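Local coordinates for protein cytosolic phospholipase A2 delta (Homo sapiens, PDB 5IZ5) that hydrolyses the sn-2 ester of membrane glycerophospholipids in a calcium-dependent manner, with a preference for linoleic acid at that position, at residues V32-N37 with T71-W76; S745-Q750 with S789-Q794; S626-Y631 with R695-P700. The protein carries 3 engineered substitutions. All coordinates share one frame; numbering follows the deposited sequence.

Contact 1. Residues V32-N37 with T71-W76; sequences VLEARN and TSHPVW
A35, V32, P74 and W76 form the apolar centre on one side of an antiparallel strand pair. The methyl of A35 meets the rim of the indole near the ring plane, with CB 3.9 Å from CZ3 of W76, and it also packs against CG of P74. V32 reaches the neighbouring part of the ring, its CG1 lying 3.9 Å from CE3 of W76. CB of P74 covers one face of that ring, offset toward the rim. The backbones pair around E34 and V75, a non-hydrogen-bonded pair flanked by two bonds: W76 N to L33 O (2.9 Å) and A35 N to P74 O (2.9 Å). In the C2 β-sandwich, strands 21-36 and 75-85 are antiparallel neighbours in one sheet; P74 and W76 touch P49 and V51 of strand 49-55 in the facing sheet, while L33 and E34 both face D139 on the other flank of strand 21-36 as a classic β bulge. D48, predicted to bind calcium, lies about 9 Å from W76, side chain to side chain. On the opposite face of the pair, CB of E34 packs beside CG2 of V75. Beyond CG the E34 chain is extended, and OE2 lies at the H73 ring edge, in the ring plane, 3.4 Å from CE1 of H73, with the carboxylate turned 72° from the ring. ND1 of H73 donates to A35 O over 3.0 Å, tilted 28° from the carbonyl plane. R36 lies beside H73, both side chains pointing the same way; its NH1 bridges to OE2 of E34 (2.9 Å), and its guanidinium also pairs with E137 and D139.

Contact 2. Residues S745-Q750 with S789-Q794; sequences SAPGVQ and SDYNVQ
A746 and P747 lead a type II β turn past the final residues of helix 779-794, with A746 opposite Y791 (CA to CA 6.4 Å) and P747 opposite Q794 (CA to CA 6.7 Å). The turn spans A746 to V749 and is closed by V749 N bonding to A746 O at 2.8 Å; P747 and G748 take its two corner positions (i+1 and i+2), G748 with the positive phi (72°) of a type II turn. No hydrogen bond joins the turn to the helix, which meet by van der Waals contact alone. Y791 and P747 carry most of it. CG of Y791 is anti to the backbone N (chi1 173°), away from the helix backbone; the ring lies beside the A746-P747 peptide link. CE1 of Y791 approaches C of A746 to 3.4 Å near the ring plane, and the P747 nitrogen is almost as close. CA of A746 also lies at the ring edge, in plane. Both segments belong to the PLA2c region, where this helix packs against helix 335-351: D790 and V793 touch A348, and Q794 touches K351. The proline ring supplies the second point of contact. CD of P747 lies 3.9 Å from CD1 of Y791, the two side chains sliding past each other in opposite directions, and CG of P747 rests 3.8 Å from CB of Q794. Beyond the turn, the Y791 ring meets that of F741, the two ring planes about 55° apart, and its hydroxyl is hydrogen-bonded to OG of S740.

Contact 3. Residues S626-Y631 with R695-P700; sequences STWADY and RARGLP
T627 and L699 make the close apolar part of this contact: CG2 of T627 lies 3.7 Å from CD2 of L699, and the two side chains cross at about a right angle. The same methyl has CD1 and CG of L699 about it, and it rests over one face of the W628 indole, 4.0 Å above the plane and offset toward the rim. With CG2 anti to the backbone N, T627 turns this methyl to the contact, while its OG1 is hydrogen-bonded to O of K623 one helical turn back. R697, extended from CG to NE, passes the T627 carbonyl with its CB, 4.0 Å from CG2 of T627, and the following methylenes; the model is too tight there for the exact spacing to be trusted. NE of R697 is near that oxygen but makes no hydrogen bond with it, the angle being poor. Around W628 the packing is looser. CE3 of W628 stays 4.4 Å from NE of R697, and CH2 of W628 is as far from CD1 of L699. Farther out, NH2 of R697 and OD2 of D630 remain 5.0 Å apart, close enough perhaps for some attraction, though not in contact. The guanidinium binds back to helix 685-696 through NH1 to O of Y693 and a cation-pi contact with that ring. G698 is the C' residue of the Schellman motif ending this helix, and L699 emerges from it to meet the last turn of helix 623-628, whose W628 packs onward against Y693 of helix 685-696 and W484 of strand 482-487.

How the contacts relate
The three contacts follow one another along the chain without interleaving: contact 1 first, then contact 3, then contact 2. Contact 1 belongs to the C2 domain, whereas contacts 2 and 3 both fall in the PLA2c region. Centre to centre, contact 3 lies about 44 Å from contact 1 and about 39 Å from contact 2, while contacts 1 and 2 are about 79 Å apart on opposite sides of the chain's centre, so contact 3 sits roughly midway. None touches another; the nearest atoms of contacts 2 and 3 are about 22 Å apart. They share no helix or strand, and thus sample the membrane-associating module and two separate parts of the catalytic one.

Contact 1. Residues V32-N37 with T71-W76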
ATOM      1  N   VAL B  32     -38.656   9.103  -1.600  1.00 75.69           N
ATOM      2  CA  VAL B  32     -38.267  10.213  -2.469  1.00 77.19           C
ATOM      3  C   VAL B  32     -39.541  10.940  -2.889  1.00 77.27           C
ATOM      4  O   VAL B  32     -40.344  10.404  -3.649  1.00 77.76           O
ATOM      5  CB  VAL B  32     -37.505   9.707  -3.718  1.00 77.30           C
ATOM      6  CG1 VAL B  32     -37.112  10.860  -4.637  1.00 77.27           C
ATOM      7  CG2 VAL B  32     -36.269   8.924  -3.302  1.00 77.11           C
ATOM      8  N   LEU B  33     -39.729  12.157  -2.386  1.00 78.85           N
ATOM      9  CA  LEU B  33     -40.971  12.894  -2.615  1.00 80.32           C
ATOM     10  C   LEU B  33     -40.936  13.699  -3.913  1.00 81.38           C
ATOM     11  O   LEU B  33     -41.619  13.358  -4.883  1.00 79.66           O
ATOM     12  CB  LEU B  33     -41.268  13.819  -1.428  1.00 80.18           C
ATOM     13  CG  LEU B  33     -41.509  13.124  -0.087  1.00 79.56           C
ATOM     14  CD1 LEU B  33     -41.512  14.145   1.040  1.00 79.64           C
ATOM     15  CD2 LEU B  33     -42.816  12.345  -0.118  1.00 79.08           C
ATOM     16  N   GLU B  34     -40.133  14.757  -3.926  1.00 83.60           N
ATOM     17  CA  GLU B  34     -40.106  15.693  -5.043  1.00 85.68           C
ATOM     18  C   GLU B  34     -38.837  16.525  -5.026  1.00 85.84           C
ATOM     19  O   GLU B  34     -38.117  16.554  -4.025  1.00 85.79           O
ATOM     20  CB  GLU B  34     -41.318  16.626  -4.979  1.00 86.70           C
ATOM     21  CG  GLU B  34     -41.332  17.551  -3.768  1.00 87.82           C
ATOM     22  CD  GLU B  34     -42.509  18.505  -3.776  1.00 88.90           C
ATOM     23  OE1 GLU B  34     -43.661  18.028  -3.776  1.00 88.78           O
ATOM     24  OE2 GLU B  34     -42.284  19.733  -3.770  1.00 88.84           O
ATOM     25  N   ALA B  35     -38.581  17.205  -6.141  1.00 88.12           N
ATOM     26  CA  ALA B  35     -37.477  18.148  -6.242  1.00 90.48           C
ATOM     27  C   ALA B  35     -37.963  19.448  -6.878  1.00 93.76           C
ATOM     28  O   ALA B  35     -39.002  19.471  -7.541  1.00 93.71           O
ATOM     29  CB  ALA B  35     -36.337  17.551  -7.052  1.00 89.71           C
ATOM     30  N   ARG B  36     -37.207  20.524  -6.667  1.00 97.62           N
ATOM     31  CA  ARG B  36     -37.572  21.846  -7.177  1.00100.00           C
ATOM     32  C   ARG B  36     -36.372  22.588  -7.759  1.00100.46           C
ATOM     33  O   ARG B  36     -35.242  22.423  -7.295  1.00101.37           O
ATOM     34  CB  ARG B  36     -38.171  22.697  -6.057  1.00102.14           C
ATOM     35  CG  ARG B  36     -39.511  22.213  -5.527  1.00103.86           C
ATOM     36  CD  ARG B  36     -39.937  23.023  -4.313  1.00105.12           C
ATOM     37  NE  ARG B  36     -39.030  22.817  -3.181  1.00106.82           N
ATOM     38  CZ  ARG B  36     -39.152  21.861  -2.260  1.00107.42           C
ATOM     39  NH1 ARG B  36     -40.157  20.991  -2.303  1.00106.12           N
ATOM     40  NH2 ARG B  36     -38.258  21.776  -1.279  1.00108.36           N
ATOM     41  N   ASN B  37     -36.644  23.407  -8.772  1.00100.49           N
ATOM     42  CA  ASN B  37     -35.661  24.316  -9.367  1.00102.10           C
ATOM     43  C   ASN B  37     -34.510  23.606 -10.075  1.00103.38           C
ATOM     44  O   ASN B  37     -33.380  24.082 -10.046  1.00103.38           O
ATOM     45  CB  ASN B  37     -35.108  25.288  -8.313  1.00102.86           C
ATOM     46  CG  ASN B  37     -36.200  25.902  -7.456  1.00105.14           C
ATOM     47  OD1 ASN B  37     -37.218  26.359  -7.968  1.00107.17           O
ATOM     48  ND2 ASN B  37     -35.992  25.916  -6.144  1.00106.87           N
ATOM     49  N   THR B  71     -40.303  18.586 -16.722  1.00104.50           N
ATOM     50  CA  THR B  71     -40.924  19.195 -15.528  1.00104.55           C
ATOM     51  C   THR B  71     -40.099  20.268 -14.804  1.00104.84           C
ATOM     52  O   THR B  71     -40.630  21.347 -14.544  1.00105.51           O
ATOM     53  CB  THR B  71     -41.478  18.151 -14.522  1.00103.94           C
ATOM     54  OG1 THR B  71     -41.822  18.826 -13.306  1.00102.16           O
ATOM     55  CG2 THR B  71     -40.467  17.045 -14.214  1.00105.29           C
ATOM     56  N   SER B  72     -38.847  19.982 -14.447  1.00104.90           N
ATOM     57  CA  SER B  72     -38.026  20.925 -13.663  1.00105.00           C
ATOM     58  C   SER B  72     -38.476  21.014 -12.181  1.00104.80           C
ATOM     59  O   SER B  72     -37.732  21.494 -11.305  1.00105.37           O
ATOM     60  CB  SER B  72     -38.005  22.294 -14.351  1.00104.25           C
ATOM     61  OG  SER B  72     -37.355  23.264 -13.563  1.00105.61           O
ATOM     62  N   HIS B  73     -39.677  20.511 -11.901  1.00101.85           N
ATOM     63  CA  HIS B  73     -40.178  20.390 -10.537  1.00102.00           C
ATOM     64  C   HIS B  73     -40.849  19.019 -10.352  1.00 99.19           C
ATOM     65  O   HIS B  73     -42.053  18.932 -10.126  1.00 97.50           O
ATOM     66  CB  HIS B  73     -41.166  21.516 -10.221  1.00103.87           C
ATOM     67  CG  HIS B  73     -42.080  21.208  -9.078  1.00107.11           C
ATOM     68  ND1 HIS B  73     -41.625  20.787  -7.847  1.00107.99           N
ATOM     69  CD2 HIS B  73     -43.430  21.228  -8.993  1.00107.71           C
ATOM     70  CE1 HIS B  73     -42.656  20.573  -7.049  1.00107.47           C
ATOM     71  NE2 HIS B  73     -43.763  20.833  -7.721  1.00108.02           N
ATOM     72  N   PRO B  74     -40.065  17.935 -10.437  1.00 96.97           N
ATOM     73  CA  PRO B  74     -40.664  16.602 -10.440  1.00 94.81           C
ATOM     74  C   PRO B  74     -41.237  16.178  -9.090  1.00 92.61           C
ATOM     75  O   PRO B  74     -40.686  16.529  -8.049  1.00 94.38           O
ATOM     76  CB  PRO B  74     -39.488  15.704 -10.813  1.00 95.62           C
ATOM     77  CG  PRO B  74     -38.301  16.429 -10.280  1.00 96.21           C
ATOM     78  CD  PRO B  74     -38.595  17.876 -10.531  1.00 96.81           C
ATOM     79  N   VAL B  75     -42.342  15.433  -9.130  1.00 88.74           N
ATOM     80  CA  VAL B  75     -42.929  14.810  -7.944  1.00 86.73           C
ATOM     81  C   VAL B  75     -43.032  13.310  -8.207  1.00 86.60           C
ATOM     82  O   VAL B  75     -43.882  12.873  -8.981  1.00 85.61           O
ATOM     83  CB  VAL B  75     -44.333  15.372  -7.640  1.00 86.35           C
ATOM     84  CG1 VAL B  75     -44.945  14.683  -6.423  1.00 85.12           C
ATOM     85  CG2 VAL B  75     -44.268  16.878  -7.424  1.00 86.63           C
ATOM     86  N   TRP B  76     -42.155  12.531  -7.572  1.00 85.40           N
ATOM     87  CA  TRP B  76     -42.120  11.080  -7.770  1.00 81.84           C
ATOM     88  C   TRP B  76     -42.968  10.335  -6.742  1.00 80.91           C
ATOM     89  O   TRP B  76     -43.740   9.439  -7.093  1.00 76.46           O
ATOM     90  CB  TRP B  76     -40.686  10.560  -7.672  1.00 79.24           C
ATOM     91  CG  TRP B  76     -39.753  11.030  -8.742  1.00 78.02           C
ATOM     92  CD1 TRP B  76     -39.622  10.519 -10.002  1.00 77.12           C
ATOM     93  CD2 TRP B  76     -38.786  12.080  -8.632  1.00 76.35           C
ATOM     94  NE1 TRP B  76     -38.643  11.197 -10.692  1.00 76.96           N
ATOM     95  CE2 TRP B  76     -38.113  12.161  -9.873  1.00 77.02           C
ATOM     96  CE3 TRP B  76     -38.428  12.966  -7.609  1.00 76.10           C
ATOM     97  CZ2 TRP B  76     -37.103  13.094 -10.116  1.00 77.85           C
ATOM     98  CZ3 TRP B  76     -37.423  13.896  -7.852  1.00 75.70           C
ATOM     99  CH2 TRP B  76     -36.769  13.948  -9.095  1.00 76.69           C
TER

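Contact 2. Residues S745-Q750 with S789-Q794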
ATOM      1  N   SER B 745      41.910   7.206   7.972  1.00 69.40           N
ATOM      2  CA  SER B 745      41.588   5.940   7.312  1.00 67.61           C
ATOM      3  C   SER B 745      40.833   4.999   8.240  1.00 65.16           C
ATOM      4  O   SER B 745      40.257   4.011   7.791  1.00 60.82           O
ATOM      5  CB  SER B 745      42.869   5.243   6.867  1.00 68.47           C
ATOM      6  OG  SER B 745      43.624   4.812   7.987  1.00 69.99           O
ATOM      7  N   ALA B 746      40.887   5.286   9.536  1.00 64.61           N
ATOM      8  CA  ALA B 746      40.184   4.501  10.540  1.00 64.38           C
ATOM      9  C   ALA B 746      39.990   5.372  11.773  1.00 65.63           C
ATOM     10  O   ALA B 746      40.663   6.394  11.917  1.00 67.50           O
ATOM     11  CB  ALA B 746      40.972   3.245  10.879  1.00 64.17           C
ATOM     12  N   PRO B 747      39.047   4.997  12.652  1.00 66.17           N
ATOM     13  CA  PRO B 747      38.775   5.781  13.857  1.00 66.95           C
ATOM     14  C   PRO B 747      40.057   6.116  14.640  1.00 69.88           C
ATOM     15  O   PRO B 747      40.741   5.213  15.134  1.00 67.60           O
ATOM     16  CB  PRO B 747      37.853   4.866  14.672  1.00 67.01           C
ATOM     17  CG  PRO B 747      37.213   3.955  13.675  1.00 66.43           C
ATOM     18  CD  PRO B 747      38.068   3.916  12.451  1.00 66.16           C
ATOM     19  N   GLY B 748      40.381   7.406  14.715  1.00 72.47           N
ATOM     20  CA  GLY B 748      41.567   7.877  15.423  1.00 74.89           C
ATOM     21  C   GLY B 748      42.883   7.576  14.726  1.00 78.16           C
ATOM     22  O   GLY B 748      43.936   7.626  15.358  1.00 85.08           O
ATOM     23  N   VAL B 749      42.836   7.276  13.428  1.00 78.73           N
ATOM     24  CA  VAL B 749      44.032   6.912  12.665  1.00 79.19           C
ATOM     25  C   VAL B 749      44.214   7.846  11.470  1.00 80.66           C
ATOM     26  O   VAL B 749      43.432   7.804  10.525  1.00 82.92           O
ATOM     27  CB  VAL B 749      43.949   5.456  12.154  1.00 78.62           C
ATOM     28  CG1 VAL B 749      45.144   5.121  11.268  1.00 78.33           C
ATOM     29  CG2 VAL B 749      43.852   4.483  13.321  1.00 78.42           C
ATOM     30  N   GLN B 750      45.267   8.663  11.508  1.00 83.20           N
ATOM     31  CA  GLN B 750      45.609   9.575  10.408  1.00 82.63           C
ATOM     32  C   GLN B 750      46.040   8.748   9.206  1.00 82.61           C
ATOM     33  O   GLN B 750      46.357   7.565   9.353  1.00 81.01           O
ATOM     34  CB  GLN B 750      46.766  10.493  10.810  1.00 83.33           C
ATOM     35  CG  GLN B 750      46.504  11.380  12.022  1.00 84.64           C
ATOM     36  CD  GLN B 750      45.587  12.559  11.735  1.00 86.22           C
ATOM     37  OE1 GLN B 750      44.817  12.976  12.602  1.00 86.81           O
ATOM     38  NE2 GLN B 750      45.671  13.111  10.528  1.00 86.07           N
ATOM     39  N   SER B 789      30.980   5.368   4.731  1.00 51.09           N
ATOM     40  CA  SER B 789      29.807   4.994   5.517  1.00 48.94           C
ATOM     41  C   SER B 789      30.210   4.109   6.688  1.00 46.93           C
ATOM     42  O   SER B 789      29.788   4.330   7.818  1.00 45.30           O
ATOM     43  CB  SER B 789      28.783   4.267   4.633  1.00 49.05           C
ATOM     44  OG  SER B 789      28.426   5.048   3.509  1.00 47.39           O
ATOM     45  N   ASP B 790      31.019   3.100   6.391  1.00 46.98           N
ATOM     46  CA  ASP B 790      31.579   2.210   7.401  1.00 49.81           C
ATOM     47  C   ASP B 790      32.308   3.005   8.489  1.00 50.70           C
ATOM     48  O   ASP B 790      32.060   2.825   9.682  1.00 50.61           O
ATOM     49  CB  ASP B 790      32.536   1.226   6.719  1.00 50.20           C
ATOM     50  CG  ASP B 790      33.193   0.264   7.687  1.00 50.76           C
ATOM     51  OD1 ASP B 790      32.676   0.061   8.803  1.00 53.99           O
ATOM     52  OD2 ASP B 790      34.234  -0.306   7.315  1.00 55.44           O
ATOM     53  N   TYR B 791      33.190   3.898   8.057  1.00 52.27           N
ATOM     54  CA  TYR B 791      33.965   4.726   8.972  1.00 54.84           C
ATOM     55  C   TYR B 791      33.077   5.583   9.873  1.00 53.32           C
ATOM     56  O   TYR B 791      33.265   5.604  11.090  1.00 53.03           O
ATOM     57  CB  TYR B 791      34.925   5.617   8.185  1.00 56.65           C
ATOM     58  CG  TYR B 791      35.638   6.629   9.038  1.00 58.92           C
ATOM     59  CD1 TYR B 791      36.872   6.341   9.614  1.00 60.44           C
ATOM     60  CD2 TYR B 791      35.080   7.876   9.267  1.00 57.95           C
ATOM     61  CE1 TYR B 791      37.528   7.274  10.399  1.00 60.58           C
ATOM     62  CE2 TYR B 791      35.724   8.808  10.047  1.00 60.57           C
ATOM     63  CZ  TYR B 791      36.948   8.506  10.612  1.00 60.72           C
ATOM     64  OH  TYR B 791      37.594   9.439  11.391  1.00 60.16           O
ATOM     65  N   ASN B 792      32.118   6.286   9.272  1.00 53.17           N
ATOM     66  CA  ASN B 792      31.227   7.185  10.017  1.00 54.02           C
ATOM     67  C   ASN B 792      30.480   6.511  11.153  1.00 53.64           C
ATOM     68  O   ASN B 792      30.204   7.135  12.174  1.00 54.05           O
ATOM     69  CB  ASN B 792      30.208   7.846   9.088  1.00 55.02           C
ATOM     70  CG  ASN B 792      30.824   8.910   8.211  1.00 57.65           C
ATOM     71  OD1 ASN B 792      32.030   9.157   8.264  1.00 60.67           O
ATOM     72  ND2 ASN B 792      29.996   9.558   7.406  1.00 56.55           N
ATOM     73  N   VAL B 793      30.140   5.241  10.976  1.00 52.38           N
ATOM     74  CA  VAL B 793      29.489   4.491  12.042  1.00 52.43           C
ATOM     75  C   VAL B 793      30.521   4.004  13.068  1.00 51.48           C
ATOM     76  O   VAL B 793      30.299   4.129  14.269  1.00 47.92           O
ATOM     77  CB  VAL B 793      28.646   3.329  11.477  1.00 51.74           C
ATOM     78  CG1 VAL B 793      28.243   2.353  12.575  1.00 50.72           C
ATOM     79  CG2 VAL B 793      27.407   3.885  10.790  1.00 53.10           C
ATOM     80  N   GLN B 794      31.641   3.461  12.598  1.00 54.00           N
ATOM     81  CA  GLN B 794      32.693   2.986  13.509  1.00 58.48           C
ATOM     82  C   GLN B 794      33.205   4.092  14.432  1.00 57.74           C
ATOM     83  O   GLN B 794      33.293   3.908  15.641  1.00 58.30           O
ATOM     84  CB  GLN B 794      33.849   2.346  12.741  1.00 59.80           C
ATOM     85  CG  GLN B 794      33.599   0.882  12.423  1.00 63.61           C
ATOM     86  CD  GLN B 794      34.703   0.259  11.594  1.00 66.59           C
ATOM     87  OE1 GLN B 794      35.632   0.939  11.159  1.00 72.92           O
ATOM     88  NE2 GLN B 794      34.604  -1.042  11.367  1.00 66.40           N
TER

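Contact 3. Residues S626-Y631 with R695-P700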
ATOM      1  N   SER B 626      -7.201   7.426  13.762  1.00 50.39           N
ATOM      2  CA  SER B 626      -7.031   8.874  13.991  1.00 52.39           C
ATOM      3  C   SER B 626      -5.575   9.307  13.849  1.00 52.10           C
ATOM      4  O   SER B 626      -5.297  10.370  13.308  1.00 53.53           O
ATOM      5  CB  SER B 626      -7.578   9.286  15.363  1.00 52.69           C
ATOM      6  OG  SER B 626      -8.988   9.414  15.340  1.00 53.88           O
ATOM      7  N   THR B 627      -4.650   8.459  14.284  1.00 54.09           N
ATOM      8  CA  THR B 627      -3.220   8.747  14.156  1.00 53.71           C
ATOM      9  C   THR B 627      -2.844   8.946  12.700  1.00 55.82           C
ATOM     10  O   THR B 627      -2.129   9.883  12.367  1.00 55.44           O
ATOM     11  CB  THR B 627      -2.370   7.597  14.700  1.00 53.97           C
ATOM     12  OG1 THR B 627      -2.652   7.407  16.090  1.00 56.41           O
ATOM     13  CG2 THR B 627      -0.889   7.869  14.524  1.00 55.25           C
ATOM     14  N   TRP B 628      -3.324   8.054  11.840  1.00 53.36           N
ATOM     15  CA  TRP B 628      -2.949   8.060  10.424  1.00 53.02           C
ATOM     16  C   TRP B 628      -3.922   8.819   9.524  1.00 53.71           C
ATOM     17  O   TRP B 628      -3.654   8.983   8.341  1.00 52.82           O
ATOM     18  CB  TRP B 628      -2.758   6.622   9.938  1.00 51.86           C
ATOM     19  CG  TRP B 628      -1.682   5.939  10.716  1.00 51.04           C
ATOM     20  CD1 TRP B 628      -1.837   4.949  11.645  1.00 49.70           C
ATOM     21  CD2 TRP B 628      -0.283   6.235  10.674  1.00 50.34           C
ATOM     22  NE1 TRP B 628      -0.616   4.595  12.166  1.00 51.07           N
ATOM     23  CE2 TRP B 628       0.355   5.371  11.588  1.00 49.67           C
ATOM     24  CE3 TRP B 628       0.496   7.144   9.946  1.00 51.30           C
ATOM     25  CZ2 TRP B 628       1.734   5.385  11.794  1.00 50.36           C
ATOM     26  CZ3 TRP B 628       1.872   7.157  10.150  1.00 50.83           C
ATOM     27  CH2 TRP B 628       2.475   6.281  11.067  1.00 50.63           C
ATOM     28  N   ALA B 629      -5.027   9.320  10.072  1.00 57.62           N
ATOM     29  CA  ALA B 629      -6.038   9.973   9.220  1.00 60.47           C
ATOM     30  C   ALA B 629      -5.624  11.327   8.619  1.00 63.61           C
ATOM     31  O   ALA B 629      -5.266  12.241   9.349  1.00 63.05           O
ATOM     32  CB  ALA B 629      -7.362  10.141   9.963  1.00 59.49           C
ATOM     33  N   ASP B 630      -5.680  11.404   7.282  1.00 71.92           N
ATOM     34  CA  ASP B 630      -5.734  12.652   6.487  1.00 74.91           C
ATOM     35  C   ASP B 630      -7.114  13.278   6.673  1.00 79.09           C
ATOM     36  O   ASP B 630      -8.091  12.782   6.110  1.00 79.81           O
ATOM     37  CB  ASP B 630      -5.551  12.351   4.978  1.00 75.55           C
ATOM     38  CG  ASP B 630      -4.097  12.385   4.523  1.00 77.63           C
ATOM     39  OD1 ASP B 630      -3.546  11.292   4.274  1.00 71.81           O
ATOM     40  OD2 ASP B 630      -3.513  13.496   4.381  1.00 79.86           O
ATOM     41  N   TYR B 631      -7.214  14.386   7.400  1.00 81.38           N
ATOM     42  CA  TYR B 631      -8.504  14.736   8.009  1.00 82.26           C
ATOM     43  C   TYR B 631      -9.703  14.653   7.045  1.00 84.99           C
ATOM     44  O   TYR B 631     -10.612  13.819   7.216  1.00 88.10           O
ATOM     45  CB  TYR B 631      -8.474  16.125   8.659  1.00 81.25           C
ATOM     46  CG  TYR B 631      -9.865  16.672   8.960  1.00 80.22           C
ATOM     47  CD1 TYR B 631     -10.192  18.005   8.706  1.00 77.89           C
ATOM     48  CD2 TYR B 631     -10.865  15.837   9.470  1.00 80.04           C
ATOM     49  CE1 TYR B 631     -11.468  18.490   8.970  1.00 77.48           C
ATOM     50  CE2 TYR B 631     -12.141  16.311   9.729  1.00 80.10           C
ATOM     51  CZ  TYR B 631     -12.437  17.636   9.480  1.00 79.39           C
ATOM     52  OH  TYR B 631     -13.703  18.105   9.741  1.00 79.05           O
ATOM     53  N   ARG B 695       4.328  14.878  15.328  1.00 78.62           N
ATOM     54  CA  ARG B 695       3.742  15.823  16.277  1.00 79.67           C
ATOM     55  C   ARG B 695       2.285  16.099  15.937  1.00 77.32           C
ATOM     56  O   ARG B 695       1.440  16.165  16.825  1.00 73.13           O
ATOM     57  CB  ARG B 695       4.515  17.149  16.311  1.00 82.22           C
ATOM     58  CG  ARG B 695       4.274  17.947  17.585  1.00 82.97           C
ATOM     59  CD  ARG B 695       4.207  19.457  17.384  1.00 84.75           C
ATOM     60  NE  ARG B 695       5.182  20.032  16.453  1.00 86.52           N
ATOM     61  CZ  ARG B 695       6.495  20.115  16.664  1.00 85.89           C
ATOM     62  NH1 ARG B 695       7.049  19.612  17.764  1.00 89.61           N
ATOM     63  NH2 ARG B 695       7.273  20.681  15.747  1.00 83.70           N
ATOM     64  N   ALA B 696       1.992  16.245  14.648  1.00 79.86           N
ATOM     65  CA  ALA B 696       0.617  16.458  14.202  1.00 82.47           C
ATOM     66  C   ALA B 696      -0.304  15.300  14.611  1.00 84.67           C
ATOM     67  O   ALA B 696      -1.498  15.504  14.818  1.00 87.94           O
ATOM     68  CB  ALA B 696       0.577  16.665  12.694  1.00 82.54           C
ATOM     69  N   ARG B 697       0.257  14.096  14.746  1.00 85.04           N
ATOM     70  CA  ARG B 697      -0.520  12.896  15.059  1.00 83.57           C
ATOM     71  C   ARG B 697      -0.352  12.399  16.497  1.00 82.21           C
ATOM     72  O   ARG B 697      -0.795  11.295  16.830  1.00 85.89           O
ATOM     73  CB  ARG B 697      -0.139  11.792  14.078  1.00 84.34           C
ATOM     74  CG  ARG B 697      -0.406  12.186  12.639  1.00 86.19           C
ATOM     75  CD  ARG B 697       0.333  11.303  11.652  1.00 88.54           C
ATOM     76  NE  ARG B 697      -0.228  11.480  10.314  1.00 90.80           N
ATOM     77  CZ  ARG B 697      -0.034  12.549   9.546  1.00 91.86           C
ATOM     78  NH1 ARG B 697       0.721  13.559   9.965  1.00 94.59           N
ATOM     79  NH2 ARG B 697      -0.599  12.612   8.345  1.00 92.64           N
ATOM     80  N   GLY B 698       0.268  13.211  17.349  1.00 78.72           N
ATOM     81  CA  GLY B 698       0.441  12.861  18.757  1.00 78.56           C
ATOM     82  C   GLY B 698       1.323  11.649  19.005  1.00 78.66           C
ATOM     83  O   GLY B 698       1.112  10.917  19.972  1.00 78.86           O
ATOM     84  N   LEU B 699       2.316  11.446  18.142  1.00 76.58           N
ATOM     85  CA  LEU B 699       3.276  10.359  18.313  1.00 76.81           C
ATOM     86  C   LEU B 699       4.525  10.902  18.994  1.00 75.13           C
ATOM     87  O   LEU B 699       5.113  11.862  18.495  1.00 74.34           O
ATOM     88  CB  LEU B 699       3.636   9.760  16.951  1.00 76.52           C
ATOM     89  CG  LEU B 699       2.485   9.109  16.176  1.00 76.15           C
ATOM     90  CD1 LEU B 699       2.988   8.549  14.858  1.00 74.12           C
ATOM     91  CD2 LEU B 699       1.816   8.012  16.994  1.00 76.33           C
ATOM     92  N   PRO B 700       4.932  10.305  20.137  1.00 73.25           N
ATOM     93  CA  PRO B 700       6.092  10.863  20.828  1.00 72.19           C
ATOM     94  C   PRO B 700       7.385  10.711  20.038  1.00 72.05           C
ATOM     95  O   PRO B 700       7.751   9.611  19.621  1.00 75.66           O
ATOM     96  CB  PRO B 700       6.160  10.081  22.146  1.00 73.66           C
ATOM     97  CG  PRO B 700       5.331   8.864  21.946  1.00 74.07           C
ATOM     98  CD  PRO B 700       4.303   9.216  20.902  1.00 74.60           C
TER